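Local coordinates for protein exoglucanase A (Cellulomonas fimi, PDB 7CBD) that hydrolyses 1,4-beta-glucosidic linkages of cellulose with inversion of anomeric configuration, releasing cellobiose from the non-reducing chain ends, the chain here being its catalytic domain, at residues S24-A29 against K41-A46; F89-Y94 against I140-T145; L131-E136 against H182-V187; E241-D246 against N305-I310; R257-Y262 against A318-N323. All blocks are in the same frame, centred on the assembly; numbering follows the deposited sequence. Where two conformers were deposited one is given.

Contact 1. Residues S24-A29 against K41-A46; sequences SVNAAA and KMRTVA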
# COMPACT_ATOMS: atom_id res chain seq x y z
N SER A 24 10.67 -15.84 4.32
CA SER A 24 11.38 -15.23 3.21
C SER A 24 12.38 -14.18 3.70
O SER A 24 13.51 -14.10 3.20
CB SER A 24 10.39 -14.60 2.23
OG SER A 24 9.54 -15.59 1.69
N VAL A 25 11.98 -13.37 4.68
CA VAL A 25 12.88 -12.36 5.22
C VAL A 25 14.06 -13.03 5.92
O VAL A 25 15.22 -12.64 5.73
CB VAL A 25 12.13 -11.40 6.16
CG1 VAL A 25 13.11 -10.46 6.84
CG2 VAL A 25 11.07 -10.63 5.39
N ASN A 26 13.78 -14.04 6.75
CA ASN A 26 14.87 -14.72 7.45
C ASN A 26 15.83 -15.41 6.48
O ASN A 26 17.03 -15.48 6.74
CB ASN A 26 14.31 -15.70 8.48
CG ASN A 26 13.78 -15.00 9.72
OD1 ASN A 26 14.31 -13.98 10.15
ND2 ASN A 26 12.72 -15.56 10.30
N ALA A 27 15.32 -15.95 5.37
CA ALA A 27 16.21 -16.52 4.36
C ALA A 27 17.10 -15.44 3.76
O ALA A 27 18.31 -15.64 3.57
CB ALA A 27 15.40 -17.24 3.28
N ALA A 28 16.52 -14.27 3.46
CA ALA A 28 17.33 -13.15 2.99
C ALA A 28 18.39 -12.76 4.00
O ALA A 28 19.53 -12.45 3.63
CB ALA A 28 16.43 -11.96 2.66
N ALA A 29 18.04 -12.79 5.29
CA ALA A 29 19.01 -12.46 6.33
C ALA A 29 20.17 -13.46 6.33
O ALA A 29 21.33 -13.07 6.47
CB ALA A 29 18.33 -12.44 7.70
N LYS A 41 19.39 -6.60 11.18
CA LYS A 41 18.28 -5.70 10.87
C LYS A 41 17.18 -6.43 10.11
O LYS A 41 15.99 -6.25 10.39
CB LYS A 41 18.77 -4.52 10.04
CG LYS A 41 19.68 -3.55 10.77
CD LYS A 41 20.12 -2.46 9.79
CE LYS A 41 20.79 -1.28 10.46
NZ LYS A 41 21.07 -0.21 9.46
N MET A 42 17.56 -7.27 9.14
CA MET A 42 16.57 -8.07 8.42
C MET A 42 15.80 -8.97 9.38
O MET A 42 14.58 -9.11 9.25
CB MET A 42 17.24 -8.88 7.32
CG MET A 42 17.83 -8.03 6.21
SD MET A 42 18.49 -9.06 4.88
CE MET A 42 18.81 -7.82 3.63
N ARG A 43 16.48 -9.56 10.37
CA ARG A 43 15.76 -10.39 11.33
C ARG A 43 14.72 -9.59 12.10
O ARG A 43 13.63 -10.09 12.38
CB ARG A 43 16.75 -11.08 12.27
CG ARG A 43 17.61 -12.12 11.56
CD ARG A 43 18.36 -13.02 12.53
NE ARG A 43 19.32 -12.28 13.35
CZ ARG A 43 20.61 -12.12 13.06
NH1 ARG A 43 21.12 -12.64 11.94
NH2 ARG A 43 21.40 -11.45 13.88
N THR A 44 15.02 -8.32 12.42
CA THR A 44 14.01 -7.47 13.06
C THR A 44 12.81 -7.26 12.15
O THR A 44 11.66 -7.32 12.60
CB THR A 44 14.63 -6.13 13.44
OG1 THR A 44 15.72 -6.36 14.33
CG2 THR A 44 13.60 -5.22 14.12
N VAL A 45 13.06 -7.02 10.86
CA VAL A 45 11.96 -6.81 9.92
C VAL A 45 11.03 -8.02 9.88
O VAL A 45 9.81 -7.87 9.76
CB VAL A 45 12.55 -6.47 8.53
CG1 VAL A 45 11.47 -6.48 7.45
CG2 VAL A 45 13.26 -5.13 8.57
N ALA A 46 11.59 -9.23 9.99
CA ALA A 46 10.81 -10.46 9.89
C ALA A 46 9.75 -10.59 10.98
O ALA A 46 8.81 -11.38 10.82
CB ALA A 46 11.75 -11.67 9.94
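Met42 O is approached by two groups at once: Ala46 N, which donates its helical hydrogen bond over 3.1 Å, and Val25 CG1, a methyl of the other helix pressed to within 3.1 Å of the same oxygen. Val25 can do this because CG1 stands anti to its own backbone N (chi1 173°), and the methyl also touches Ala46 CB at 3.6 Å. Next to it, Asn26 brings OD1 to 3.5 Å from Ala46 CB. The Asn26 side chain crosses that of Arg43 at about a right angle, meeting its aliphatic CG rather than its charged end, which turns off through a bend at chi3 (-63°) and donates from NE to Thr434 O. Further along, Ala29 CB rests on Met42 CB at 3.7 Å, and Met42 SD reaches Ala29 CA at the same distance.

The segments run antiparallel, their axes at 177° and 8.4 Å apart, as expected of a helical hairpin made by helices 19-30 and 36-45. Phe420 of helix 417-425 touches both Val25 and Met42, so a third helix joins the packing. No hydrogen bond passes between the two segments. The pairing therefore depends on the fit of alanines against Val25 and the extended Met42 side chain, with alanines at positions that let the helices come close, while the polar ends of Arg43 and Thr44 find their partners elsewhere.

Contact 2. Residues F89-Y94 against I140-T145; sequences FNLVIY and IRIAAT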
# COMPACT_ATOMS: atom_id res chain seq x y z
N PHE A 89 -6.08 -9.02 11.31
CA PHE A 89 -5.49 -9.69 10.17
C PHE A 89 -5.69 -8.79 8.96
O PHE A 89 -6.83 -8.51 8.57
CB PHE A 89 -6.20 -11.04 9.98
CG PHE A 89 -5.87 -11.73 8.68
CD1 PHE A 89 -4.56 -12.05 8.37
CD2 PHE A 89 -6.87 -12.05 7.78
CE1 PHE A 89 -4.26 -12.68 7.18
CE2 PHE A 89 -6.57 -12.68 6.59
CZ PHE A 89 -5.26 -13.00 6.29
N ASN A 90 -4.59 -8.29 8.38
CA ASN A 90 -4.66 -7.44 7.20
C ASN A 90 -4.76 -8.29 5.94
O ASN A 90 -3.88 -9.12 5.69
CB ASN A 90 -3.43 -6.54 7.12
CG ASN A 90 -3.41 -5.50 8.20
OD1 ASN A 90 -4.15 -4.52 8.15
ND2 ASN A 90 -2.56 -5.70 9.20
N LEU A 91 -5.80 -8.06 5.15
CA LEU A 91 -6.11 -8.84 3.96
C LEU A 91 -6.33 -7.87 2.81
O LEU A 91 -7.05 -6.88 2.97
CB LEU A 91 -7.43 -9.57 4.23
CG LEU A 91 -7.78 -10.96 3.68
CD1 LEU A 91 -9.28 -11.06 3.36
CD2 LEU A 91 -6.94 -11.43 2.55
N VAL A 92 -5.72 -8.13 1.66
CA VAL A 92 -5.88 -7.26 0.50
C VAL A 92 -6.79 -7.93 -0.53
O VAL A 92 -6.50 -9.03 -1.01
CB VAL A 92 -4.55 -6.85 -0.14
CG1 VAL A 92 -4.80 -5.69 -1.11
CG2 VAL A 92 -3.55 -6.45 0.93
N ILE A 93 -7.88 -7.23 -0.85
CA ILE A 93 -8.82 -7.62 -1.89
C ILE A 93 -8.36 -6.92 -3.17
O ILE A 93 -8.34 -5.69 -3.23
CB ILE A 93 -10.24 -7.17 -1.49
CG1 ILE A 93 -10.60 -7.69 -0.09
CG2 ILE A 93 -11.27 -7.58 -2.52
CD1 ILE A 93 -10.58 -9.20 0.04
N TYR A 94 -7.95 -7.70 -4.17
CA TYR A 94 -7.22 -7.11 -5.30
C TYR A 94 -7.36 -7.98 -6.54
O TYR A 94 -6.39 -8.60 -6.99
CB TYR A 94 -5.73 -6.95 -4.94
CG TYR A 94 -4.88 -6.16 -5.92
CD1 TYR A 94 -5.31 -4.95 -6.45
CD2 TYR A 94 -3.60 -6.60 -6.25
CE1 TYR A 94 -4.51 -4.22 -7.33
CE2 TYR A 94 -2.80 -5.88 -7.11
CZ TYR A 94 -3.26 -4.69 -7.65
OH TYR A 94 -2.43 -3.99 -8.51
N ILE A 140 -11.13 -13.15 15.70
CA ILE A 140 -10.18 -12.22 15.12
C ILE A 140 -10.94 -11.12 14.40
O ILE A 140 -12.15 -11.21 14.17
CB ILE A 140 -9.15 -12.90 14.19
CG1 ILE A 140 -9.84 -13.44 12.93
CG2 ILE A 140 -8.36 -13.98 14.94
CD1 ILE A 140 -8.86 -13.96 11.90
N ARG A 141 -10.22 -10.05 14.07
CA ARG A 141 -10.73 -8.98 13.24
C ARG A 141 -9.97 -9.00 11.92
O ARG A 141 -8.77 -9.30 11.91
CB ARG A 141 -10.54 -7.62 13.92
CG ARG A 141 -11.24 -7.51 15.26
CD ARG A 141 -10.85 -6.25 16.01
NE ARG A 141 -11.61 -6.14 17.25
CZ ARG A 141 -11.40 -5.23 18.19
NH1 ARG A 141 -10.42 -4.33 18.07
NH2 ARG A 141 -12.17 -5.21 19.26
N ILE A 142 -10.65 -8.70 10.83
CA ILE A 142 -10.03 -8.66 9.51
C ILE A 142 -10.14 -7.23 9.00
O ILE A 142 -11.25 -6.69 8.89
CB ILE A 142 -10.67 -9.66 8.54
CG1 ILE A 142 -10.57 -11.10 9.09
CG2 ILE A 142 -10.02 -9.53 7.16
CD1 ILE A 142 -11.82 -11.59 9.78
N ALA A 143 -9.01 -6.61 8.71
CA ALA A 143 -8.98 -5.31 8.05
C ALA A 143 -8.75 -5.59 6.57
O ALA A 143 -7.66 -6.01 6.18
CB ALA A 143 -7.89 -4.41 8.61
N ALA A 144 -9.79 -5.40 5.77
CA ALA A 144 -9.74 -5.68 4.35
C ALA A 144 -9.41 -4.39 3.61
O ALA A 144 -10.20 -3.44 3.63
CB ALA A 144 -11.09 -6.24 3.90
N THR A 145 -8.22 -4.34 3.01
CA THR A 145 -7.89 -3.24 2.11
C THR A 145 -8.57 -3.51 0.78
O THR A 145 -8.30 -4.54 0.14
CB THR A 145 -6.37 -3.13 1.94
OG1 THR A 145 -5.79 -2.60 3.14
CG2 THR A 145 -6.03 -2.20 0.78
O HOH W 1 -5.53 -4.34 5.37
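The Phe89 ring turns its edge to Ile142, whose CG1 lies near the ring plane, 4.0 Å from Phe89 CD2. With CG anti to the backbone N (chi1 169°), Phe89 runs side by side with Ile142, both pointing the same way, and Tyr16 packs against the ring edge-to-face. Ile142 CG2 also reaches Leu91 CB at 3.9 Å. On the other face of the sheet the Asn90 amide brings OD1 to 3.8 Å from Ala143 CB.

That face holds a water that donates to Asn90 OD1 and to Ala143 O, and accepts from Thr145 OG1 over 2.8 Å. Ala143 O is thus held twice, since it also accepts from Leu91 N. Asn90 has further partners in Tyr10 OH, through OD1, and Gln15, through ND2, so the amide is fixed from several directions.

Parallel strands are illustrated here by five backbone bonds, given in turn by Phe89 N, Ala143 N, Leu91 N, Thr145 N and Ile93 N; the shortest include Phe89 N to Arg141 O at 2.8 Å. Val92 lies about 10 Å, side chain to side chain, from Asp149, the predicted proton donor.

Strand 87-93 stands between strands 52-54 and 141-146 in the distorted alpha/beta barrel of glycoside hydrolase family 6. Helix 69-83 packs on Phe89 and Ile140, while helix 114-132, which makes the beta-alpha-beta crossover between the two strands 87-93 and 141-146, packs on Leu91 and Ile93.

Contact 3. Residues L131-E136 against H182-V187; sequences LLDNPE and HAIPNV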
# COMPACT_ATOMS: atom_id res chain seq x y z
N LEU A 131 -15.08 -17.89 3.66
CA LEU A 131 -14.08 -18.21 4.67
C LEU A 131 -14.12 -17.21 5.82
O LEU A 131 -14.11 -17.60 6.99
CB LEU A 131 -12.69 -18.24 4.03
CG LEU A 131 -12.21 -19.60 3.52
CD1 LEU A 131 -10.98 -19.44 2.64
CD2 LEU A 131 -11.94 -20.54 4.68
N LEU A 132 -14.20 -15.91 5.50
CA LEU A 132 -14.15 -14.89 6.54
C LEU A 132 -15.34 -14.97 7.48
O LEU A 132 -15.22 -14.62 8.66
CB LEU A 132 -14.11 -13.51 5.91
CG LEU A 132 -12.85 -13.16 5.13
CD1 LEU A 132 -12.98 -11.77 4.53
CD2 LEU A 132 -11.61 -13.25 6.01
N ASP A 133 -16.49 -15.44 6.98
CA ASP A 133 -17.72 -15.53 7.76
C ASP A 133 -17.82 -16.80 8.58
O ASP A 133 -18.82 -17.00 9.28
CB ASP A 133 -18.93 -15.42 6.82
CG ASP A 133 -20.17 -14.87 7.52
OD1 ASP A 133 -20.04 -14.27 8.60
OD2 ASP A 133 -21.28 -15.05 6.97
N ASN A 134 -16.82 -17.67 8.52
CA ASN A 134 -16.86 -18.92 9.26
C ASN A 134 -16.81 -18.62 10.76
O ASN A 134 -15.98 -17.81 11.19
CB ASN A 134 -15.67 -19.77 8.85
CG ASN A 134 -15.76 -21.19 9.36
OD1 ASN A 134 -15.94 -21.43 10.55
ND2 ASN A 134 -15.64 -22.15 8.45
N PRO A 135 -17.67 -19.25 11.57
CA PRO A 135 -17.62 -18.98 13.02
C PRO A 135 -16.27 -19.25 13.66
O PRO A 135 -15.99 -18.72 14.74
CB PRO A 135 -18.70 -19.92 13.59
CG PRO A 135 -19.63 -20.14 12.47
CD PRO A 135 -18.80 -20.11 11.21
N GLU A 136 -15.42 -20.06 13.02
CA GLU A 136 -14.07 -20.30 13.50
C GLU A 136 -13.25 -19.02 13.63
O GLU A 136 -12.29 -18.98 14.41
CB GLU A 136 -13.36 -21.26 12.54
CG GLU A 136 -11.93 -21.57 12.92
CD GLU A 136 -11.82 -22.27 14.26
OE1 GLU A 136 -10.81 -22.06 14.97
OE2 GLU A 136 -12.76 -23.02 14.62
N HIS A 182 -18.94 -6.21 4.39
CA HIS A 182 -19.53 -5.48 5.51
C HIS A 182 -20.58 -6.29 6.25
O HIS A 182 -20.83 -6.05 7.43
CB HIS A 182 -20.10 -4.14 5.05
CG HIS A 182 -20.80 -3.41 6.15
ND1 HIS A 182 -20.14 -2.93 7.26
CD2 HIS A 182 -22.12 -3.15 6.35
CE1 HIS A 182 -21.01 -2.37 8.08
NE2 HIS A 182 -22.22 -2.49 7.55
N ALA A 183 -21.21 -7.26 5.58
CA ALA A 183 -22.17 -8.13 6.25
C ALA A 183 -21.52 -9.01 7.32
O ALA A 183 -22.25 -9.60 8.13
CB ALA A 183 -22.91 -9.00 5.23
N ILE A 184 -20.20 -9.11 7.35
CA ILE A 184 -19.47 -9.93 8.31
C ILE A 184 -19.00 -9.00 9.43
O ILE A 184 -18.19 -8.10 9.16
CB ILE A 184 -18.29 -10.65 7.64
CG1 ILE A 184 -18.78 -11.34 6.35
CG2 ILE A 184 -17.63 -11.64 8.60
CD1 ILE A 184 -17.70 -11.98 5.52
N PRO A 185 -19.49 -9.15 10.66
CA PRO A 185 -19.31 -8.09 11.66
C PRO A 185 -17.87 -7.86 12.09
O PRO A 185 -17.57 -6.76 12.59
CB PRO A 185 -20.17 -8.55 12.84
CG PRO A 185 -20.29 -10.02 12.65
CD PRO A 185 -20.36 -10.23 11.17
N ASN A 186 -16.99 -8.84 11.95
CA ASN A 186 -15.59 -8.67 12.33
C ASN A 186 -14.70 -8.29 11.15
O ASN A 186 -13.48 -8.34 11.28
CB ASN A 186 -15.06 -9.91 13.06
CG ASN A 186 -15.25 -11.19 12.26
OD1 ASN A 186 -16.20 -11.32 11.47
ND2 ASN A 186 -14.36 -12.15 12.46
N VAL A 187 -15.29 -7.92 10.02
CA VAL A 187 -14.54 -7.41 8.87
C VAL A 187 -14.69 -5.90 8.83
O VAL A 187 -15.80 -5.37 8.99
CB VAL A 187 -14.99 -8.06 7.55
CG1 VAL A 187 -14.24 -7.45 6.37
CG2 VAL A 187 -14.77 -9.56 7.60
O HOH W 2 -15.83 -14.99 11.27
O HOH W 3 -22.46 -12.78 9.27
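Leu132 and Asp133, where helix 114-132 gives way to a loop, face Ile184, the first residue of a type I beta turn that ends at Val187; the CA atoms of Asp133 and Ile184 are 5.9 Å apart. Beyond the helix, Asn134 OD1 accepts from Glu136 N at 2.9 Å, an Asx turn. Ile184 carries the contact. Its CD1 meets Leu132 CB at 3.9 Å, and its CG2, anti to the backbone N, lies 3.8 Å from Leu132 O. Beside this, the side chains of Leu132 and Val187 cross at about a right angle, CD1 to CG2 at 4.2 Å.

Both segments belong to the alpha-to-beta connections of consecutive beta-alpha-beta units, the first leading from helix 114-132 to strand 141-146 and the second from helix 161-182 to strand 187-192. An alanine in place of Ile184 would probably leave Leu132 CB without the Ile184 CD1 methyl against it and open a gap between the helix end and the turn.

A water donates to Leu132 O over 2.7 Å and to Asn134 O, and accepts a weak bond from Asn186 ND2, whose stronger partner is Ile140 O. Asp133 was modelled in two conformers, which makes its approach to Ile184 CG2 doubtful.

Contact 4. Residues E241-D246 against N305-I310; sequences EPLLSD and NRPTSI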
# COMPACT_ATOMS: atom_id res chain seq x y z
N GLU A 241 7.49 15.08 4.78
CA GLU A 241 8.67 15.74 4.25
C GLU A 241 9.19 16.68 5.33
O GLU A 241 8.66 17.78 5.49
CB GLU A 241 8.33 16.52 2.97
CG GLU A 241 8.23 15.64 1.73
CD GLU A 241 9.58 15.11 1.25
OE1 GLU A 241 10.62 15.44 1.86
OE2 GLU A 241 9.59 14.35 0.26
N PRO A 242 10.21 16.29 6.09
CA PRO A 242 10.58 17.07 7.29
C PRO A 242 11.15 18.44 6.97
O PRO A 242 10.97 19.38 7.76
CB PRO A 242 11.63 16.18 7.97
CG PRO A 242 12.19 15.35 6.85
CD PRO A 242 11.03 15.07 5.95
N LEU A 243 11.86 18.58 5.85
CA LEU A 243 12.45 19.85 5.49
C LEU A 243 11.50 20.70 4.66
O LEU A 243 11.52 21.93 4.77
CB LEU A 243 13.78 19.62 4.74
CG LEU A 243 14.80 18.74 5.48
CD1 LEU A 243 16.06 18.56 4.65
CD2 LEU A 243 15.14 19.31 6.86
N LEU A 244 10.64 20.07 3.88
CA LEU A 244 9.65 20.77 3.07
C LEU A 244 8.28 20.69 3.75
O LEU A 244 7.32 20.13 3.22
CB LEU A 244 9.61 20.17 1.66
CG LEU A 244 10.92 20.21 0.87
CD1 LEU A 244 10.78 19.49 -0.46
CD2 LEU A 244 11.37 21.65 0.66
N SER A 245 8.22 21.27 4.95
CA SER A 245 7.05 21.14 5.81
C SER A 245 5.97 22.18 5.52
O SER A 245 4.90 22.12 6.13
CB SER A 245 7.46 21.25 7.28
OG SER A 245 8.01 22.53 7.54
N ASP A 246 6.22 23.11 4.61
CA ASP A 246 5.28 24.19 4.31
C ASP A 246 5.11 24.23 2.79
O ASP A 246 5.90 24.86 2.09
CB ASP A 246 5.81 25.51 4.85
CG ASP A 246 4.93 26.70 4.50
OD1 ASP A 246 5.32 27.83 4.86
OD2 ASP A 246 3.85 26.51 3.89
N ASN A 305 21.47 9.03 1.48
CA ASN A 305 20.98 10.05 0.56
C ASN A 305 19.89 10.93 1.15
O ASN A 305 19.46 11.88 0.49
CB ASN A 305 20.50 9.42 -0.76
CG ASN A 305 21.63 8.81 -1.57
OD1 ASN A 305 22.78 8.81 -1.13
ND2 ASN A 305 21.31 8.30 -2.74
N ARG A 306 19.42 10.65 2.35
CA ARG A 306 18.36 11.46 2.94
C ARG A 306 18.93 12.79 3.40
O ARG A 306 19.89 12.81 4.19
CB ARG A 306 17.73 10.73 4.13
CG ARG A 306 16.59 11.51 4.79
CD ARG A 306 16.13 10.83 6.06
NE ARG A 306 14.97 11.49 6.67
CZ ARG A 306 13.70 11.20 6.38
NH1 ARG A 306 13.41 10.28 5.47
NH2 ARG A 306 12.72 11.85 7.01
N PRO A 307 18.41 13.92 2.92
CA PRO A 307 18.91 15.20 3.41
C PRO A 307 18.57 15.36 4.88
O PRO A 307 17.52 14.93 5.35
CB PRO A 307 18.18 16.23 2.54
CG PRO A 307 16.96 15.54 2.07
CD PRO A 307 17.31 14.08 1.96
N THR A 308 19.50 15.96 5.63
CA THR A 308 19.38 16.09 7.07
C THR A 308 19.17 17.52 7.53
O THR A 308 18.82 17.74 8.70
CB THR A 308 20.61 15.50 7.77
OG1 THR A 308 21.80 15.96 7.12
CG2 THR A 308 20.56 13.97 7.73
N SER A 309 19.39 18.51 6.67
CA SER A 309 19.14 19.90 7.00
C SER A 309 18.84 20.65 5.71
O SER A 309 19.12 20.16 4.61
CB SER A 309 20.33 20.53 7.74
OG SER A 309 21.48 20.52 6.92
N ILE A 310 18.25 21.83 5.86
CA ILE A 310 17.83 22.60 4.69
C ILE A 310 19.06 23.12 3.96
O ILE A 310 19.93 23.77 4.54
CB ILE A 310 16.88 23.73 5.10
CG1 ILE A 310 15.50 23.18 5.45
CG2 ILE A 310 16.76 24.75 3.97
CD1 ILE A 310 14.54 24.23 5.97
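Apolar packing centres on Leu243, which reaches across to Pro307, Ser309 and Ile310. Its CG stands anti to the carbonyl carbon (chi1 -54°), and from there the branches spread over the loop: Leu243 CD1 touches Pro307 CB at 3.8 Å, while CD2 lies against Ser309 CA. Closer to the backbone, Leu243 CB meets Ile310 CG1 at 4.0 Å. Set apart from these apolar pairs, the CD1 methyl of Leu243 also rests against the backbone at Ser309 O, 3.5 Å away. An alanine at Leu243 would probably open a gap beside Pro307 and Ser309, leaving Pro307 CB without the methyl that packs on it, though the touch of CB on Ile310 CG1 would remain.

A further kind of meeting joins a ring carbon to a charged group. Pro242 and Arg306 reach toward each other tip to tip, with Pro242 CG 3.5 Å from Arg306 NH2. The arginine chain is extended from CG to NE; its NH1 bonds to Trp301 O, and the guanidinium makes a cation-pi contact with Tyr428.

No hydrogen bond joins the two loops. They come together at the protein surface, the first after strand 228-231 and the second between strand 291-295 and helix 316-323. That helix is a neighbour common to both, with Asn323 touching Leu243 and Tyr319 touching Ile310.

Contact 5. Residues R257-Y262 against A318-N323; sequences RSSKFY and AYVDAN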
# COMPACT_ATOMS: atom_id res chain seq x y z
N ARG A 257 5.82 24.73 -4.53
CA ARG A 257 4.96 23.70 -5.10
C ARG A 257 4.96 23.72 -6.63
O ARG A 257 4.61 22.71 -7.25
CB ARG A 257 3.53 23.81 -4.57
CG ARG A 257 2.81 25.07 -5.01
CD ARG A 257 1.37 25.13 -4.48
NE ARG A 257 0.69 26.38 -4.82
CZ ARG A 257 -0.34 26.47 -5.65
NH1 ARG A 257 -0.83 25.39 -6.23
NH2 ARG A 257 -0.89 27.66 -5.90
N SER A 258 5.37 24.83 -7.25
CA SER A 258 5.46 24.89 -8.70
C SER A 258 6.70 24.20 -9.25
O SER A 258 6.90 24.18 -10.47
CB SER A 258 5.41 26.33 -9.19
OG SER A 258 6.62 27.01 -8.90
N SER A 259 7.55 23.65 -8.38
CA SER A 259 8.70 22.88 -8.81
C SER A 259 8.27 21.72 -9.71
O SER A 259 7.14 21.23 -9.65
CB SER A 259 9.42 22.31 -7.59
OG SER A 259 8.56 21.48 -6.82
N LYS A 260 9.21 21.27 -10.54
CA LYS A 260 9.00 20.12 -11.41
C LYS A 260 8.52 18.90 -10.62
O LYS A 260 7.67 18.13 -11.09
CB LYS A 260 10.31 19.81 -12.14
CG LYS A 260 10.24 18.74 -13.22
CD LYS A 260 11.62 18.51 -13.85
CE LYS A 260 11.52 17.63 -15.09
NZ LYS A 260 12.82 17.49 -15.82
N PHE A 261 9.05 18.71 -9.41
CA PHE A 261 8.68 17.52 -8.66
C PHE A 261 7.24 17.56 -8.18
O PHE A 261 6.58 16.52 -8.11
CB PHE A 261 9.63 17.34 -7.48
CG PHE A 261 9.52 15.99 -6.82
CD1 PHE A 261 9.97 14.85 -7.46
CD2 PHE A 261 8.94 15.86 -5.56
CE1 PHE A 261 9.88 13.61 -6.86
CE2 PHE A 261 8.85 14.62 -4.95
CZ PHE A 261 9.31 13.50 -5.60
N TYR A 262 6.72 18.74 -7.83
CA TYR A 262 5.39 18.78 -7.22
C TYR A 262 4.27 19.21 -8.16
O TYR A 262 3.11 18.91 -7.86
CB TYR A 262 5.39 19.62 -5.93
CG TYR A 262 6.12 18.95 -4.80
CD1 TYR A 262 5.75 17.69 -4.34
CD2 TYR A 262 7.21 19.56 -4.20
CE1 TYR A 262 6.43 17.07 -3.31
CE2 TYR A 262 7.90 18.96 -3.17
CZ TYR A 262 7.51 17.72 -2.73
OH TYR A 262 8.22 17.12 -1.70
N ALA A 318 16.04 23.67 -7.46
CA ALA A 318 17.20 23.27 -6.67
C ALA A 318 16.84 23.12 -5.20
O ALA A 318 17.29 22.19 -4.53
CB ALA A 318 18.32 24.30 -6.85
N TYR A 319 16.00 24.02 -4.70
CA TYR A 319 15.57 23.95 -3.30
C TYR A 319 14.80 22.67 -3.04
O TYR A 319 15.08 21.94 -2.08
CB TYR A 319 14.70 25.16 -2.97
CG TYR A 319 14.30 25.26 -1.52
CD1 TYR A 319 15.13 25.87 -0.59
CD2 TYR A 319 13.07 24.76 -1.08
CE1 TYR A 319 14.76 25.96 0.74
CE2 TYR A 319 12.69 24.86 0.25
CZ TYR A 319 13.54 25.47 1.16
OH TYR A 319 13.19 25.57 2.49
N VAL A 320 13.81 22.37 -3.89
CA VAL A 320 13.02 21.17 -3.69
C VAL A 320 13.87 19.92 -3.87
O VAL A 320 13.81 18.99 -3.07
CB VAL A 320 11.78 21.18 -4.61
CG1 VAL A 320 11.17 19.79 -4.71
CG2 VAL A 320 10.77 22.19 -4.09
N ASP A 321 14.72 19.91 -4.91
CA ASP A 321 15.48 18.70 -5.21
C ASP A 321 16.54 18.41 -4.16
O ASP A 321 16.88 17.24 -3.93
CB ASP A 321 16.08 18.79 -6.62
CG ASP A 321 15.02 18.70 -7.71
OD1 ASP A 321 13.86 18.32 -7.40
OD2 ASP A 321 15.34 19.03 -8.88
N ALA A 322 17.08 19.44 -3.51
CA ALA A 322 18.06 19.21 -2.46
C ALA A 322 17.41 18.83 -1.14
O ALA A 322 18.04 18.16 -0.31
CB ALA A 322 18.92 20.46 -2.25
N ASN A 323 16.15 19.22 -0.92
CA ASN A 323 15.53 19.11 0.39
C ASN A 323 14.45 18.06 0.51
O ASN A 323 14.04 17.75 1.64
CB ASN A 323 15.00 20.48 0.84
CG ASN A 323 16.11 21.47 1.11
OD1 ASN A 323 17.07 21.15 1.80
ND2 ASN A 323 15.99 22.67 0.56
O HOH W 4 11.69 19.79 -8.70
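Val320 pushes both of its methyls among the side chains of Ser259, Phe261 and Tyr262. With CG1 anti to the backbone N (chi1 164°), that methyl lies 3.7 Å from Tyr262 CE2 and 4.0 Å from Phe261 CB, approaching the tyrosine ring obliquely. CG2, anti to the carbonyl carbon, meets Ser259 OG at 3.6 Å.

The serine hydroxyl sits between its own backbone N and carbonyl carbon (chi1 59°), a crowded position that carries OG toward the valine. It is hydrogen-bonded to Ile256 O and also accepts a weak bond from Tyr262 N, so the hydroxyl keeps polar partners while its side lies on the valine methyls. The two rings of the loop meet each other as well: Phe261 CD2 stands 3.6 Å above the Tyr262 plane, toward the rim, while Tyr262 CZ lies in the plane of the Phe261 ring at its edge. Tyr262 stacks further on Phe268, and Phe261 makes a cation-pi contact with Arg324.

A water bridges the segments, accepting from Phe261 N and donating to Asp321 OD1, each over 2.9 Å. The same oxygen forms a salt bridge with Arg324 NE, so the carboxylate has two partners.

The contact thus lays the loop that follows strand 254-255 and leads to helix 270-283 against one side of helix 316-323, where Asn317 OD1 also receives Lys260 N.

From the N terminus, contact 1 closes a short loop between two neighbouring helices and is complete before any other contact opens. Contacts 2 and 3 cross: strand 87-93, the end of helix 114-132, strand 141-146 and the turn before strand 187-192 come in that order, so contact 3 opens inside the loop that contact 2 closes and closes beyond it. They touch through Ile142 N and Asn186 O, a probable hydrogen bond, and through Leu91 and Leu132, tying the central sheet to its covering helix. Contacts 4 and 5 also cross, and meet where Pro307 and Ile310 lie against helix 316-323. This second pair lies on the opposite side of the chain's centre, with contact 1 touching neither pair.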